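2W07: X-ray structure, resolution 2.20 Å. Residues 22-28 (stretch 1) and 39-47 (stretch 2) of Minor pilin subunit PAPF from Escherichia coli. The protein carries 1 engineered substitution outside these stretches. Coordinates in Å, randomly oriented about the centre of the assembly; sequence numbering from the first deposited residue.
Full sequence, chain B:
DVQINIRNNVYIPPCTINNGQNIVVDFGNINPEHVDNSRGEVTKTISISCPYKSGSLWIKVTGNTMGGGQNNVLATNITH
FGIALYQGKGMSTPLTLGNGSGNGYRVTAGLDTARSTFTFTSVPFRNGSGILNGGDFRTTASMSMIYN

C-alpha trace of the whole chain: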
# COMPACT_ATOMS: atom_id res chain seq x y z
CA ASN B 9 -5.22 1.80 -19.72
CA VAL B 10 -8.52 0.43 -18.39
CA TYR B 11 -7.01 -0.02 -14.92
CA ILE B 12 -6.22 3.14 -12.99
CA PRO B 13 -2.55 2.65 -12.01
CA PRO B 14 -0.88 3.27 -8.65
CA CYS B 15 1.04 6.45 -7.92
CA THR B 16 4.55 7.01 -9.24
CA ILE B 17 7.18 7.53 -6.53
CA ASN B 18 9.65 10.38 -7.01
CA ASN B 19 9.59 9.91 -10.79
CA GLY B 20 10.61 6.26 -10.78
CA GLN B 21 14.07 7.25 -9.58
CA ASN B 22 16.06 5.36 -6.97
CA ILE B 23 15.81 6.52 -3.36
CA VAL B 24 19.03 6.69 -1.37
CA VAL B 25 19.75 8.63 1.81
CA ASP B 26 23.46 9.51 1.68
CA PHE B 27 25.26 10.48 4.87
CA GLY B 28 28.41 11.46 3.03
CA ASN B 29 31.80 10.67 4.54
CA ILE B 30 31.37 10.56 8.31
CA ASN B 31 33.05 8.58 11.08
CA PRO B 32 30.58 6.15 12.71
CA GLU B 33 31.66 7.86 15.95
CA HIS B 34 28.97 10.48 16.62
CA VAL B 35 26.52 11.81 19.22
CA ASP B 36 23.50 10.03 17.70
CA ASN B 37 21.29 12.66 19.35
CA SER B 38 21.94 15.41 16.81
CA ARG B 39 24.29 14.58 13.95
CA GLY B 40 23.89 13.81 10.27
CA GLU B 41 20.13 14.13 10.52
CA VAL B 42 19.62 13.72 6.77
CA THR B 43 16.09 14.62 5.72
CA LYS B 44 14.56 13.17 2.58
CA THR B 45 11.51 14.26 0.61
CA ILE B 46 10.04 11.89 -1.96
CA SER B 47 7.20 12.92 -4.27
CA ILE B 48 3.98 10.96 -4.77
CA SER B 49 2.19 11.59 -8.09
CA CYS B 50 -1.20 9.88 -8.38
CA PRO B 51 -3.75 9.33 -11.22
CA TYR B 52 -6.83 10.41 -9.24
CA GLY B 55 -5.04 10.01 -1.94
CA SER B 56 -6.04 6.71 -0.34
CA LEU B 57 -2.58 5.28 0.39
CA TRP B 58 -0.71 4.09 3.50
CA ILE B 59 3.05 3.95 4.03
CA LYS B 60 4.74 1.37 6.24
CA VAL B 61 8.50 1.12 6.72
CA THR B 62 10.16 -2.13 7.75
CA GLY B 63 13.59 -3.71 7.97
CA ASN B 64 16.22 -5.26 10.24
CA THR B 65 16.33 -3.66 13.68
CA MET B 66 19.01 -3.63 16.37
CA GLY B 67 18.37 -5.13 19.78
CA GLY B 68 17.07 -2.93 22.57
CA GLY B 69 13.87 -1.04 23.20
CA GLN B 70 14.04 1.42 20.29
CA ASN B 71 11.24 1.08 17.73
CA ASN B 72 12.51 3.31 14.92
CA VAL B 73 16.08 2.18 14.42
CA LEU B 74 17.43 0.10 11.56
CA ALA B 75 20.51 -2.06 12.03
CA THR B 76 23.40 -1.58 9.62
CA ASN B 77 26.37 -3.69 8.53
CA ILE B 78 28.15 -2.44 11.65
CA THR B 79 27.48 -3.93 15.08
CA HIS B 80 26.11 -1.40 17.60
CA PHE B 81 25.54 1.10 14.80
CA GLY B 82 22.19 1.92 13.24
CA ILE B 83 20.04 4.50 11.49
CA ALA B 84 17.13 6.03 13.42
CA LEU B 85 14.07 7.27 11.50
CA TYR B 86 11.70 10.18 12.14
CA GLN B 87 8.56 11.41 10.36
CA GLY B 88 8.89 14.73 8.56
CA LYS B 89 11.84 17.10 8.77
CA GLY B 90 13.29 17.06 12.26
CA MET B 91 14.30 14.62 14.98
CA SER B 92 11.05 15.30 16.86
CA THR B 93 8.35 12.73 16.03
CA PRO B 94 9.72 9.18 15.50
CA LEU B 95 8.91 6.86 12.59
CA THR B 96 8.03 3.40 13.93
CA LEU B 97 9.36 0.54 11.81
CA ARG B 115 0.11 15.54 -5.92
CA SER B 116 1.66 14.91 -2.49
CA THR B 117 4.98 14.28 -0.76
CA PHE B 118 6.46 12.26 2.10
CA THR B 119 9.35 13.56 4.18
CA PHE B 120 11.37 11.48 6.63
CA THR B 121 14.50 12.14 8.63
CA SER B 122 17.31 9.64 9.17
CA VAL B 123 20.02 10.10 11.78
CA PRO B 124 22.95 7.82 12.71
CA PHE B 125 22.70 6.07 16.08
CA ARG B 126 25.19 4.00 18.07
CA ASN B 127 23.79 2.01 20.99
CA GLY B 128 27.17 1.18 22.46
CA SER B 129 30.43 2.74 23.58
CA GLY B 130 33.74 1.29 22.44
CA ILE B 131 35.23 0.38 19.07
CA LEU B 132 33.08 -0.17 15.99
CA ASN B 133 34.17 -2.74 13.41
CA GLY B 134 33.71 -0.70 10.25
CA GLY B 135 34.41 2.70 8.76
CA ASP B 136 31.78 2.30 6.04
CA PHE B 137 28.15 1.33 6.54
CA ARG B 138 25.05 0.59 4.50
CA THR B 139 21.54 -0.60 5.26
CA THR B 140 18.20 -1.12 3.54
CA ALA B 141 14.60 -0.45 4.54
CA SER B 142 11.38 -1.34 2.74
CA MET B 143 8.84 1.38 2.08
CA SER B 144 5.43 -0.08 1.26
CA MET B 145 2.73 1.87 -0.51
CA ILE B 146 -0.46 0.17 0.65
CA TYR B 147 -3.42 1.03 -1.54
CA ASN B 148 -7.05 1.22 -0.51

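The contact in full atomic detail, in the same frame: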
# COMPACT_ATOMS: atom_id res chain seq x y z
N ASN B 22 15.65 6.12 -8.13
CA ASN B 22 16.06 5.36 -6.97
C ASN B 22 16.15 6.27 -5.75
O ASN B 22 16.54 7.43 -5.86
CB ASN B 22 17.39 4.68 -7.25
CG ASN B 22 17.73 3.62 -6.23
OD1 ASN B 22 16.85 2.88 -5.77
ND2 ASN B 22 19.00 3.51 -5.88
N ILE B 23 15.77 5.74 -4.59
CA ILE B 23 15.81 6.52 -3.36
C ILE B 23 16.95 6.07 -2.47
O ILE B 23 16.98 4.92 -2.01
CB ILE B 23 14.49 6.40 -2.58
CG1 ILE B 23 13.34 6.96 -3.42
CG2 ILE B 23 14.59 7.15 -1.25
CD1 ILE B 23 11.99 6.81 -2.77
N VAL B 24 17.88 6.98 -2.22
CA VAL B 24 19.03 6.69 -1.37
C VAL B 24 19.35 7.87 -0.46
O VAL B 24 19.50 9.00 -0.92
CB VAL B 24 20.28 6.35 -2.21
CG1 VAL B 24 19.98 5.17 -3.12
CG2 VAL B 24 20.70 7.56 -3.04
N VAL B 25 19.42 7.60 0.84
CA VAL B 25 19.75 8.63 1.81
C VAL B 25 21.25 8.53 2.05
O VAL B 25 21.72 7.58 2.68
CB VAL B 25 19.02 8.39 3.14
CG1 VAL B 25 19.23 9.58 4.07
CG2 VAL B 25 17.54 8.16 2.89
N ASP B 26 22.00 9.50 1.54
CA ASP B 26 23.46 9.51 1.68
C ASP B 26 23.89 10.35 2.88
O ASP B 26 23.43 11.47 3.06
CB ASP B 26 24.10 10.06 0.40
N PHE B 27 24.77 9.78 3.69
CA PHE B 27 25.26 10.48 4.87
C PHE B 27 26.66 11.03 4.63
O PHE B 27 27.32 11.51 5.54
CB PHE B 27 25.28 9.53 6.08
CG PHE B 27 23.93 8.94 6.39
CD1 PHE B 27 23.41 7.90 5.62
CD2 PHE B 27 23.17 9.45 7.43
CE1 PHE B 27 22.14 7.39 5.88
CE2 PHE B 27 21.90 8.95 7.69
CZ PHE B 27 21.39 7.92 6.92
N GLY B 28 27.10 10.96 3.38
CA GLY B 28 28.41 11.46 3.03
C GLY B 28 29.51 10.69 3.74
O GLY B 28 29.31 9.55 4.16
N ARG B 39 23.13 14.70 14.83
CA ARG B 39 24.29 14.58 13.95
C ARG B 39 23.85 14.73 12.51
O ARG B 39 23.17 15.70 12.16
CB ARG B 39 24.96 13.22 14.15
N GLY B 40 24.25 13.77 11.68
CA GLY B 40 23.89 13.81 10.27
C GLY B 40 22.43 13.54 10.02
O GLY B 40 22.08 12.65 9.24
N GLU B 41 21.56 14.29 10.69
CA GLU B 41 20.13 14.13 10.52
C GLU B 41 19.78 14.48 9.08
O GLU B 41 19.41 15.62 8.78
CB GLU B 41 19.37 15.04 11.47
N VAL B 42 19.91 13.51 8.18
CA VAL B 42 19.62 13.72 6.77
C VAL B 42 18.13 13.56 6.50
O VAL B 42 17.56 12.50 6.73
CB VAL B 42 20.39 12.72 5.88
CG1 VAL B 42 20.10 13.01 4.41
CG2 VAL B 42 21.88 12.82 6.16
N THR B 43 17.51 14.64 6.03
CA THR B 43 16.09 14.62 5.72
C THR B 43 15.89 14.30 4.25
O THR B 43 16.67 14.74 3.40
CB THR B 43 15.44 15.97 6.03
OG1 THR B 43 15.60 16.29 7.41
CG2 THR B 43 13.95 15.93 5.69
N LYS B 44 14.85 13.54 3.95
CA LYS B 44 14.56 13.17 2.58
C LYS B 44 13.09 13.44 2.25
O LYS B 44 12.21 13.18 3.07
CB LYS B 44 14.89 11.70 2.34
N THR B 45 12.86 13.97 1.06
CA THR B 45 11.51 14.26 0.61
C THR B 45 11.28 13.56 -0.73
O THR B 45 11.95 13.86 -1.72
CB THR B 45 11.28 15.78 0.42
OG1 THR B 45 11.32 16.43 1.70
CG2 THR B 45 9.94 16.05 -0.24
N ILE B 46 10.35 12.62 -0.74
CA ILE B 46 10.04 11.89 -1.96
C ILE B 46 8.62 12.21 -2.41
O ILE B 46 7.67 12.17 -1.62
CB ILE B 46 10.22 10.37 -1.74
CG1 ILE B 46 9.29 9.86 -0.64
CG2 ILE B 46 11.66 10.08 -1.33
CD1 ILE B 46 7.97 9.37 -1.16
N SER B 47 8.48 12.55 -3.69
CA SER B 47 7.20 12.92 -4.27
C SER B 47 6.30 11.74 -4.63
O SER B 47 6.77 10.68 -5.05
CB SER B 47 7.43 13.79 -5.50
OG SER B 47 8.24 13.12 -6.44

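Strands 24-26 and 42-47 run roughly antiparallel, with 155° between their N-to-C directions, but their axes come no closer than 7.8 Å. At that spacing the backbones do not pair: no hydrogen bond crosses between the modelled atoms, and the contact, which buries 283 Å² in total, rests mainly on apolar side-chain packing, with two side-chain contacts to backbone oxygens.

Stretch 2 begins with R39, modelled only to CB and out of reach. R39 O accepts a 2.6 Å hydrogen bond from E41 N, a short local link spanning G40. G40 lies opposite F27 in the register, their CA atoms 6.5 Å apart, and G40 O sits 3.8 Å from F27 CD2. An ideal CB on G40 would lie 4.2 Å from F27 CD2, and there is room for it. E41, also truncated at CB, points away.

V42 has the largest covered area of any residue in the contact, 68 Å². With chi1 at t, its two methyls divide two of their neighbours: V42 CG1 lies 3.6 Å from V25 CG1, while V42 CG2 lies 3.8 Å from F27 CD2. D26 O lies near both methyls, 3.7 Å from V42 CG2 and 3.9 Å from V42 CG1. The F27 ring meets V42 CG2 obliquely; the F27 CA-to-CB bond points sideways, and chi1 near m accompanies a ring end that comes nearer to stretch 2. A compact, branched apolar side chain suits position 42.

From here the alternation of a strand governs the pattern. T43 points away, exposed, its OG1 hydrogen-bonded elsewhere in the structure. K44 points toward stretch 1, and K44 CB stands 4.5 Å from V25 CG2; the atoms beyond CB are not modelled, so only this apolar base can be assessed. T45 is exposed and out of reach. I46 turns inward again, placing I46 CG2 3.6 Å from I23 CD1, an apolar pairing of two buried isoleucines. S47 makes no contact.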